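Acetyltransferase (Sinorhizobium meliloti, PDB 4JXR) probably transfers an acetyl group from acetyl-CoA to a small acceptor, as a GNAT-superfamily acetyltransferase related to the phosphinothricin acetyltransferases. Local coordinates at residues A70-F75 with F83-S88; T113-R118 with G177-T182; D13-T18 with P37-M42. All blocks are in the same frame, centred on the assembly; numbering follows the deposited sequence.

Interaction 1: residues A70-F75 with F83-S88; sequences AYASAF and FLVEDS
Tyr71 and Ser88 face each other across an antiparallel beta hairpin, strands 66-74 and 84-91 of the GNAT sheet, whose local N-to-C directions are 144° apart. Their backbones form a hydrogen-bonded pair, Ser88 N donating a hydrogen bond to Tyr71 O at 2.9 Å. On the same side of the sheet the tyrosine CG sits between its own N and carbonyl carbon (chi1 60°), and the ring lies with one face against Ser88 CB, a CH-pi contact 3.9 Å from the centroid. A small serine suits this place, since its CB can lie close over the ring; Tyr56 and Ile49 also meet the tyrosine. Ser73 and Glu86 form the next hydrogen-bonded pair, and between the two pairs Ala72 and Asp87 turn to the opposite side, where alanine is short enough to fit beneath helix 100-115 and Asp87 OD2 is hydrogen-bonded to His135 NE2. Towards the hairpin turn the strands separate: a water spans Phe75 N and Leu84 O, while Leu84 CD2 comes within 3.5 Å of Phe75 CB. Glu86, extended, brings its carboxylate to the Phe75 ring, the two planes 39° apart. OE1, salt-bridged to Arg76 of the second subunit, lies near the ring plane, 3.5 Å from Phe75 CD1.

Interaction 2: residues T113-R118 with G177-T182; sequences TALGFR and GVYPDT
Pro180 is pressed against Phe117, and this is the tight half of the contact. Pro180 CB comes to 3.4 Å from Phe117 CE1, and Pro180 CG lies over the face of the ring, a CH-pi contact 4.0 Å from the centroid. A cis peptide bond precedes the proline, and the compact ring also meets the backbone of the other segment: Pro180 CD is 3.5 Å from Leu115 O. Gly116 fits this approach because a CB there would crowd Pro180 CD, and its positive phi (108°) would press that CB against the preceding carbonyl oxygen too. Tyr179 stands beside the phenylalanine with its CG anti to the backbone N (chi1 -174°). The two ring planes are 84° apart in an oblique pairing, and Tyr179 OH lies near the plane of the Phe117 ring at its edge, 3.4 Å from Phe117 CZ. That hydroxyl is hydrogen-bonded to Asn52 O, which helps to fix the tyrosine ring. Outward the packing is looser. Leu115 CB is 4.2 Å from Tyr179 CE2, both residues being partly exposed, and no hydrogen bond joins the segments. Behind Pro180, Asp181 OD2 accepts from Gly177 N within the loop, and OD1 is salt-bridged to Arg82. Helix 100-115 ends in a Schellman motif with Gly116 as the first residue beyond it, and against this turn the C-terminal loop packs with its cis-proline.

Interaction 3: residues D13-T18 with P37-M42; sequences DLRSIT and PSEAEM
Leu14 O is gripped by two donors of Thr18, the backbone N and the hydroxyl OG1, which reach it from opposite faces of its carbonyl plane. The hydroxyl bond, OG1 to Leu14 O, is short at 2.7 Å, with the donor tilted 31° from that plane. It is made possible by OG1 lying anti to the carbonyl carbon, beside the backbone N (chi1 -61°), and it satisfies a hydroxyl whose nearest atoms across the contact are carbons: Thr18 OG1 is 3.4 Å from Glu39 CA and equally near Met42 CB. Threonine is suited to this place because it pairs an oxygen that can bond within its own helix with a methyl, CG2, that packs on the backbone leading into helix 39-51, near Pro37 O and Glu39 N. A water donates to both Thr18 O and Pro37 O, bridging the two segments where no direct hydrogen bond does. Deeper in, the contact is apolar. In the conformer described, Leu14 CD1 packs 3.7 Å from Met42 CB, and the selenomethionine chain, bent at chi2 and chi3, brings its CE to Ile17 CG2. On the more exposed side Glu39 runs extended across the first turn of helix 14-27; its OE1 is 3.6 Å from Arg15 CB, yet in the arginine conformer described the charged ends do not meet. Nearby, Ser38 caps helix 39-51, its OG accepting from Glu41 N. The contact joins the N-terminal turns of helices 14-27 and 39-51, with Ile17 and Met42 resting on Tyr69 of strand 66-74, Ile17 also on Tyr56 of strand 56-60, and Leu14 reaching Phe46 farther along helix 39-51.

Interactions 1 and 2 are joined directly: Phe83 O and Arg118 N are 2.8 Å apart, a probable hydrogen bond, and Val85 CG1 packs 3.6 Å from Phe117 CD1, so the entry to strand 84-91 lies against the segment that follows helix 100-115. Interaction 3 stands apart, its nearest atoms about 6 Å from interaction 1 and about 17 Å from interaction 2. Interaction 1 is closest to the acetyl-CoA site: the side chain of Asp87 is about 4 Å from that of Ile89, a cofactor-binding residue that is also its near neighbour in sequence. In interaction 3 the Ile17 side chain is about 11 Å from those of Ile89 and Leu91, whereas interaction 2 lies away from the site.

Interaction 1: residues A70-F75 with F83-S88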
loop_
_atom_site.group_PDB
_atom_site.type_symbol
_atom_site.label_atom_id
_atom_site.label_comp_id
_atom_site.label_asym_id
_atom_site.label_seq_id
_atom_site.Cartn_x
_atom_site.Cartn_y
_atom_site.Cartn_z
ATOM N N ALA A 70 -3.492 -17.331 8.298
ATOM C CA ALA A 70 -3.378 -15.891 8.485
ATOM C C ALA A 70 -1.920 -15.531 8.653
ATOM O O ALA A 70 -1.130 -16.328 9.164
ATOM C CB ALA A 70 -4.152 -15.442 9.704
ATOM N N TYR A 71 -1.592 -14.310 8.286
ATOM C CA TYR A 71 -0.253 -13.815 8.537
ATOM C C TYR A 71 -0.276 -12.327 8.718
ATOM O O TYR A 71 -1.218 -11.645 8.296
ATOM C CB TYR A 71 0.745 -14.222 7.423
ATOM C CG TYR A 71 0.390 -13.727 6.057
ATOM C CD1 TYR A 71 0.728 -12.454 5.618
ATOM C CD2 TYR A 71 -0.207 -14.559 5.133
ATOM C CE1 TYR A 71 0.382 -12.019 4.357
ATOM C CE2 TYR A 71 -0.522 -14.112 3.867
ATOM C CZ TYR A 71 -0.220 -12.847 3.489
ATOM O OH TYR A 71 -0.514 -12.433 2.214
ATOM N N ALA A 72 0.770 -11.807 9.343
ATOM C CA ALA A 72 1.075 -10.405 9.320
ATOM C C ALA A 72 2.221 -10.161 8.379
ATOM O O ALA A 72 3.087 -11.030 8.196
ATOM C CB ALA A 72 1.439 -9.898 10.718
ATOM N N SER A 73 2.249 -9.009 7.753
ATOM C CA SER A 73 3.362 -8.622 6.931
ATOM C C SER A 73 3.411 -7.096 6.879
ATOM O O SER A 73 2.635 -6.401 7.541
ATOM C CB SER A 73 3.224 -9.208 5.545
ATOM O OG SER A 73 4.449 -9.019 4.829
ATOM N N ALA A 74 4.351 -6.540 6.118
ATOM C CA ALA A 74 4.414 -5.088 5.991
ATOM C C ALA A 74 3.182 -4.563 5.286
ATOM O O ALA A 74 2.685 -5.167 4.332
ATOM C CB ALA A 74 5.620 -4.694 5.193
ATOM N N PHE A 75 2.758 -3.366 5.679
ATOM C CA PHE A 75 1.856 -2.577 4.845
ATOM C C PHE A 75 2.622 -2.117 3.583
ATOM O O PHE A 75 2.179 -2.327 2.465
ATOM C CB PHE A 75 1.393 -1.369 5.663
ATOM C CG PHE A 75 0.648 -0.362 4.842
ATOM C CD1 PHE A 75 -0.567 -0.644 4.311
ATOM C CD2 PHE A 75 1.161 0.884 4.594
ATOM C CE1 PHE A 75 -1.245 0.264 3.506
ATOM C CE2 PHE A 75 0.508 1.802 3.796
ATOM C CZ PHE A 75 -0.690 1.491 3.228
ATOM N N PHE A 83 7.338 -0.420 12.170
ATOM C CA PHE A 83 6.537 -0.751 13.353
ATOM C C PHE A 83 5.069 -0.980 13.033
ATOM O O PHE A 83 4.272 -1.226 13.948
ATOM C CB PHE A 83 6.671 0.339 14.429
ATOM C CG PHE A 83 8.104 0.532 14.836
ATOM C CD1 PHE A 83 8.746 -0.364 15.637
ATOM C CD2 PHE A 83 8.824 1.614 14.345
ATOM C CE1 PHE A 83 10.116 -0.191 15.923
ATOM C CE2 PHE A 83 10.175 1.772 14.637
ATOM C CZ PHE A 83 10.791 0.886 15.420
ATOM N N LEU A 84 4.699 -0.921 11.757
ATOM C CA LEU A 84 3.327 -1.159 11.257
ATOM C C LEU A 84 3.282 -2.505 10.567
ATOM O O LEU A 84 4.106 -2.817 9.711
ATOM C CB LEU A 84 2.993 -0.059 10.267
ATOM C CG LEU A 84 1.661 -0.225 9.501
ATOM C CD1 LEU A 84 0.480 -0.203 10.410
ATOM C CD2 LEU A 84 1.549 0.827 8.426
ATOM N N VAL A 85 2.275 -3.289 10.906
ATOM C CA VAL A 85 1.983 -4.540 10.247
ATOM C C VAL A 85 0.551 -4.501 9.697
ATOM O O VAL A 85 -0.307 -3.754 10.172
ATOM C CB VAL A 85 2.151 -5.756 11.159
ATOM C CG1 VAL A 85 3.602 -6.142 11.277
ATOM C CG2 VAL A 85 1.531 -5.536 12.532
ATOM N N GLU A 86 0.323 -5.318 8.686
ATOM C CA GLU A 86 -0.972 -5.500 8.074
ATOM C C GLU A 86 -1.357 -6.952 8.220
ATOM O O GLU A 86 -0.535 -7.848 7.954
ATOM C CB GLU A 86 -0.884 -5.151 6.602
ATOM C CG GLU A 86 -2.161 -5.391 5.827
ATOM C CD GLU A 86 -2.130 -4.870 4.418
ATOM O OE1 GLU A 86 -1.269 -4.071 4.067
ATOM O OE2 GLU A 86 -3.028 -5.268 3.620
ATOM N N ASP A 87 -2.614 -7.256 8.561
ATOM C CA ASP A 87 -3.064 -8.620 8.669
ATOM C C ASP A 87 -3.747 -9.107 7.419
ATOM O O ASP A 87 -4.464 -8.340 6.766
ATOM C CB ASP A 87 -4.067 -8.811 9.853
ATOM C CG ASP A 87 -5.346 -8.094 9.727
ATOM O OD1 ASP A 87 -5.357 -6.844 10.009
ATOM O OD2 ASP A 87 -6.375 -8.766 9.461
ATOM N N SER A 88 -3.580 -10.394 7.143
ATOM C CA SER A 88 -4.266 -11.109 6.076
ATOM C C SER A 88 -4.815 -12.385 6.649
ATOM O O SER A 88 -4.126 -13.110 7.352
ATOM C CB SER A 88 -3.291 -11.469 4.974
ATOM O OG SER A 88 -2.791 -10.301 4.311
HETATM O O HOH W 1 4.640 -1.818 7.117
#

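Interaction 2: residues T113-R118 with G177-T182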
loop_
_atom_site.group_PDB
_atom_site.type_symbol
_atom_site.label_atom_id
_atom_site.label_comp_id
_atom_site.label_asym_id
_atom_site.label_seq_id
_atom_site.Cartn_x
_atom_site.Cartn_y
_atom_site.Cartn_z
ATOM N N THR A 113 2.010 -7.928 19.008
ATOM C CA THR A 113 2.224 -7.203 20.259
ATOM C C THR A 113 3.501 -7.706 20.945
ATOM O O THR A 113 4.379 -6.915 21.304
ATOM C CB THR A 113 1.016 -7.364 21.191
ATOM O OG1 THR A 113 -0.140 -6.817 20.570
ATOM C CG2 THR A 113 1.217 -6.661 22.509
ATOM N N ALA A 114 3.627 -9.015 21.089
ATOM C CA ALA A 114 4.805 -9.607 21.702
ATOM C C ALA A 114 6.075 -9.274 20.949
ATOM O O ALA A 114 7.137 -9.073 21.571
ATOM C CB ALA A 114 4.640 -11.117 21.821
ATOM N N LEU A 115 6.018 -9.267 19.625
ATOM C CA LEU A 115 7.186 -9.017 18.800
ATOM C C LEU A 115 7.645 -7.577 18.832
ATOM O O LEU A 115 8.809 -7.343 18.489
ATOM C CB LEU A 115 6.917 -9.471 17.369
ATOM C CG LEU A 115 6.911 -10.972 17.145
ATOM C CD1 LEU A 115 6.310 -11.306 15.767
ATOM C CD2 LEU A 115 8.261 -11.571 17.303
ATOM N N GLY A 116 6.792 -6.632 19.187
ATOM C CA GLY A 116 7.164 -5.249 19.331
ATOM C C GLY A 116 6.657 -4.307 18.269
ATOM O O GLY A 116 7.066 -3.156 18.226
ATOM N N PHE A 117 5.757 -4.748 17.386
ATOM C CA PHE A 117 5.070 -3.830 16.496
ATOM C C PHE A 117 4.141 -2.919 17.292
ATOM O O PHE A 117 3.746 -3.253 18.408
ATOM C CB PHE A 117 4.330 -4.602 15.402
ATOM C CG PHE A 117 5.247 -5.468 14.558
ATOM C CD1 PHE A 117 6.030 -4.880 13.582
ATOM C CD2 PHE A 117 5.376 -6.805 14.761
ATOM C CE1 PHE A 117 6.903 -5.629 12.841
ATOM C CE2 PHE A 117 6.212 -7.559 14.020
ATOM C CZ PHE A 117 7.010 -6.983 13.053
ATOM N N ARG A 118 3.793 -1.790 16.694
ATOM C CA ARG A 118 3.039 -0.741 17.411
ATOM C C ARG A 118 1.676 -0.391 16.793
ATOM O O ARG A 118 0.890 0.212 17.460
ATOM C CB ARG A 118 3.884 0.526 17.553
ATOM C CG ARG A 118 5.150 0.326 18.401
ATOM C CD ARG A 118 4.834 -0.102 19.837
ATOM N NE ARG A 118 6.038 0.015 20.685
ATOM C CZ ARG A 118 6.437 1.168 21.211
ATOM N NH1 ARG A 118 5.771 2.281 21.056
ATOM N NH2 ARG A 118 7.561 1.173 21.911
ATOM N N GLY A 177 17.473 -0.859 18.058
ATOM C CA GLY A 177 18.327 -1.997 17.833
ATOM C C GLY A 177 17.777 -3.346 18.194
ATOM O O GLY A 177 18.502 -4.320 18.152
ATOM N N VAL A 178 16.495 -3.411 18.520
ATOM C CA VAL A 178 15.865 -4.697 18.751
ATOM C C VAL A 178 14.662 -4.783 17.827
ATOM O O VAL A 178 13.989 -3.768 17.524
ATOM C CB VAL A 178 15.390 -4.978 20.185
ATOM C CG1 VAL A 178 16.488 -4.733 21.222
ATOM C CG2 VAL A 178 14.259 -4.125 20.602
ATOM N N TYR A 179 14.437 -5.992 17.325
ATOM C CA TYR A 179 13.335 -6.239 16.400
ATOM C C TYR A 179 12.066 -5.644 16.981
ATOM O O TYR A 179 11.817 -5.831 18.140
ATOM C CB TYR A 179 13.189 -7.762 16.211
ATOM C CG TYR A 179 12.166 -8.171 15.142
ATOM C CD1 TYR A 179 12.562 -8.325 13.847
ATOM C CD2 TYR A 179 10.839 -8.399 15.452
ATOM C CE1 TYR A 179 11.667 -8.710 12.843
ATOM C CE2 TYR A 179 9.930 -8.743 14.467
ATOM C CZ TYR A 179 10.340 -8.930 13.165
ATOM O OH TYR A 179 9.411 -9.296 12.227
ATOM N N PRO A 180 11.222 -4.970 16.149
ATOM C CA PRO A 180 11.314 -4.828 14.675
ATOM C C PRO A 180 12.035 -3.566 14.224
ATOM O O PRO A 180 11.988 -3.225 13.037
ATOM C CB PRO A 180 9.833 -4.836 14.261
ATOM C CG PRO A 180 9.186 -4.096 15.405
ATOM C CD PRO A 180 9.911 -4.570 16.642
ATOM N N ASP A 181 12.741 -2.864 15.123
ATOM C CA ASP A 181 13.525 -1.700 14.709
ATOM C C ASP A 181 14.568 -2.067 13.684
ATOM O O ASP A 181 15.020 -1.194 12.929
ATOM C CB ASP A 181 14.229 -1.087 15.931
ATOM C CG ASP A 181 14.867 0.215 15.618
ATOM O OD1 ASP A 181 14.203 1.121 15.097
ATOM O OD2 ASP A 181 16.085 0.378 15.921
ATOM N N THR A 182 14.984 -3.315 13.680
ATOM C CA THR A 182 15.997 -3.825 12.786
ATOM C C THR A 182 15.517 -4.134 11.361
ATOM O O THR A 182 16.319 -4.479 10.507
ATOM C CB THR A 182 16.604 -5.086 13.382
ATOM O OG1 THR A 182 15.524 -5.958 13.711
ATOM C CG2 THR A 182 17.357 -4.770 14.651
#

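Interaction 3: residues D13-T18 with P37-M42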
loop_
_atom_site.group_PDB
_atom_site.type_symbol
_atom_site.label_atom_id
_atom_site.label_comp_id
_atom_site.label_asym_id
_atom_site.label_seq_id
_atom_site.Cartn_x
_atom_site.Cartn_y
_atom_site.Cartn_z
ATOM N N ASP A 13 2.327 -27.185 4.862
ATOM C CA ASP A 13 0.978 -26.641 4.766
ATOM C C ASP A 13 0.710 -25.902 3.467
ATOM O O ASP A 13 -0.422 -25.473 3.252
ATOM C CB ASP A 13 0.771 -25.664 5.924
ATOM C CG ASP A 13 0.891 -26.291 7.274
ATOM O OD1 ASP A 13 0.444 -27.473 7.451
ATOM O OD2 ASP A 13 1.396 -25.625 8.203
ATOM N N LEU A 14 1.731 -25.728 2.619
ATOM C CA LEU A 14 1.575 -24.855 1.461
ATOM C C LEU A 14 0.532 -25.315 0.454
ATOM O O LEU A 14 -0.097 -24.475 -0.194
ATOM C CB LEU A 14 2.932 -24.532 0.789
ATOM C CG LEU A 14 3.589 -23.172 1.064
ATOM C CD1 LEU A 14 2.735 -21.981 0.610
ATOM C CD2 LEU A 14 3.807 -23.172 2.565
ATOM N N ARG A 15 0.395 -26.627 0.275
ATOM C CA ARG A 15 -0.606 -27.092 -0.669
ATOM C C ARG A 15 -2.021 -26.646 -0.259
ATOM O O ARG A 15 -2.807 -26.130 -1.070
ATOM C CB ARG A 15 -0.502 -28.613 -0.828
ATOM C CG ARG A 15 -1.409 -29.132 -1.905
ATOM C CD ARG A 15 -1.012 -30.559 -2.264
ATOM N NE ARG A 15 -1.681 -31.040 -3.452
ATOM C CZ ARG A 15 -2.742 -31.835 -3.404
ATOM N NH1 ARG A 15 -3.176 -32.302 -2.260
ATOM N NH2 ARG A 15 -3.318 -32.190 -4.539
ATOM N N SER A 16 -2.334 -26.849 1.031
ATOM C CA SER A 16 -3.619 -26.435 1.556
ATOM C C SER A 16 -3.797 -24.912 1.545
ATOM O O SER A 16 -4.873 -24.429 1.168
ATOM C CB SER A 16 -3.785 -26.927 2.980
ATOM O OG SER A 16 -3.811 -28.371 3.078
ATOM N N ILE A 17 -2.761 -24.180 1.927
ATOM C CA ILE A 17 -2.808 -22.728 1.880
ATOM C C ILE A 17 -3.100 -22.239 0.464
ATOM O O ILE A 17 -3.935 -21.353 0.234
ATOM C CB ILE A 17 -1.501 -22.158 2.412
ATOM C CG1 ILE A 17 -1.407 -22.309 3.935
ATOM C CG2 ILE A 17 -1.304 -20.704 1.996
ATOM C CD1 ILE A 17 -0.033 -22.154 4.493
ATOM N N THR A 18 -2.429 -22.853 -0.520
ATOM C CA THR A 18 -2.591 -22.474 -1.905
ATOM C C THR A 18 -4.022 -22.693 -2.364
ATOM O O THR A 18 -4.584 -21.892 -3.078
ATOM C CB THR A 18 -1.553 -23.199 -2.772
ATOM O OG1 THR A 18 -0.233 -22.840 -2.363
ATOM C CG2 THR A 18 -1.710 -22.849 -4.235
ATOM N N PRO A 37 -2.253 -17.787 -7.613
ATOM C CA PRO A 37 -0.853 -18.140 -7.650
ATOM C C PRO A 37 -0.675 -19.628 -7.545
ATOM O O PRO A 37 -1.446 -20.329 -6.933
ATOM C CB PRO A 37 -0.252 -17.418 -6.465
ATOM C CG PRO A 37 -1.250 -16.385 -6.087
ATOM C CD PRO A 37 -2.584 -16.850 -6.520
ATOM N N SER A 38 0.421 -20.110 -8.131
ATOM C CA SER A 38 0.812 -21.496 -7.947
ATOM C C SER A 38 1.311 -21.731 -6.521
ATOM O O SER A 38 1.653 -20.800 -5.796
ATOM C CB SER A 38 1.962 -21.802 -8.922
ATOM O OG SER A 38 3.106 -21.083 -8.520
ATOM N N GLU A 39 1.402 -23.009 -6.136
ATOM C CA GLU A 39 1.992 -23.361 -4.885
ATOM C C GLU A 39 3.412 -22.851 -4.775
ATOM O O GLU A 39 3.853 -22.384 -3.734
ATOM C CB GLU A 39 1.901 -24.863 -4.642
ATOM C CG GLU A 39 2.414 -25.257 -3.277
ATOM C CD GLU A 39 2.333 -26.761 -2.961
ATOM O OE1 GLU A 39 1.559 -27.432 -3.586
ATOM O OE2 GLU A 39 3.106 -27.161 -2.055
ATOM N N ALA A 40 4.165 -22.896 -5.885
ATOM C CA ALA A 40 5.531 -22.408 -5.892
ATOM C C ALA A 40 5.556 -20.899 -5.516
ATOM O O ALA A 40 6.422 -20.473 -4.766
ATOM C CB ALA A 40 6.173 -22.598 -7.240
ATOM N N GLU A 41 4.629 -20.138 -6.093
ATOM C CA GLU A 41 4.567 -18.711 -5.790
ATOM C C GLU A 41 4.162 -18.480 -4.351
ATOM O O GLU A 41 4.747 -17.634 -3.662
ATOM C CB GLU A 41 3.665 -17.992 -6.746
ATOM C CG GLU A 41 3.434 -16.522 -6.419
ATOM C CD GLU A 41 4.645 -15.651 -6.405
ATOM O OE1 GLU A 41 5.628 -15.966 -7.109
ATOM O OE2 GLU A 41 4.616 -14.610 -5.701
HETATM N N MSE A 42 3.160 -19.193 -3.861
HETATM C CA MSE A 42 2.741 -19.058 -2.477
HETATM C C MSE A 42 3.887 -19.401 -1.531
HETATM O O MSE A 42 4.024 -18.806 -0.452
HETATM C CB MSE A 42 1.533 -19.897 -2.188
HETATM C CG MSE A 42 0.257 -19.417 -2.938
HETATM SE SE MSE A 42 -0.285 -17.653 -2.524
HETATM C CE MSE A 42 -1.068 -17.959 -0.761
HETATM O O HOH W 2 -3.696 -19.877 -5.197
#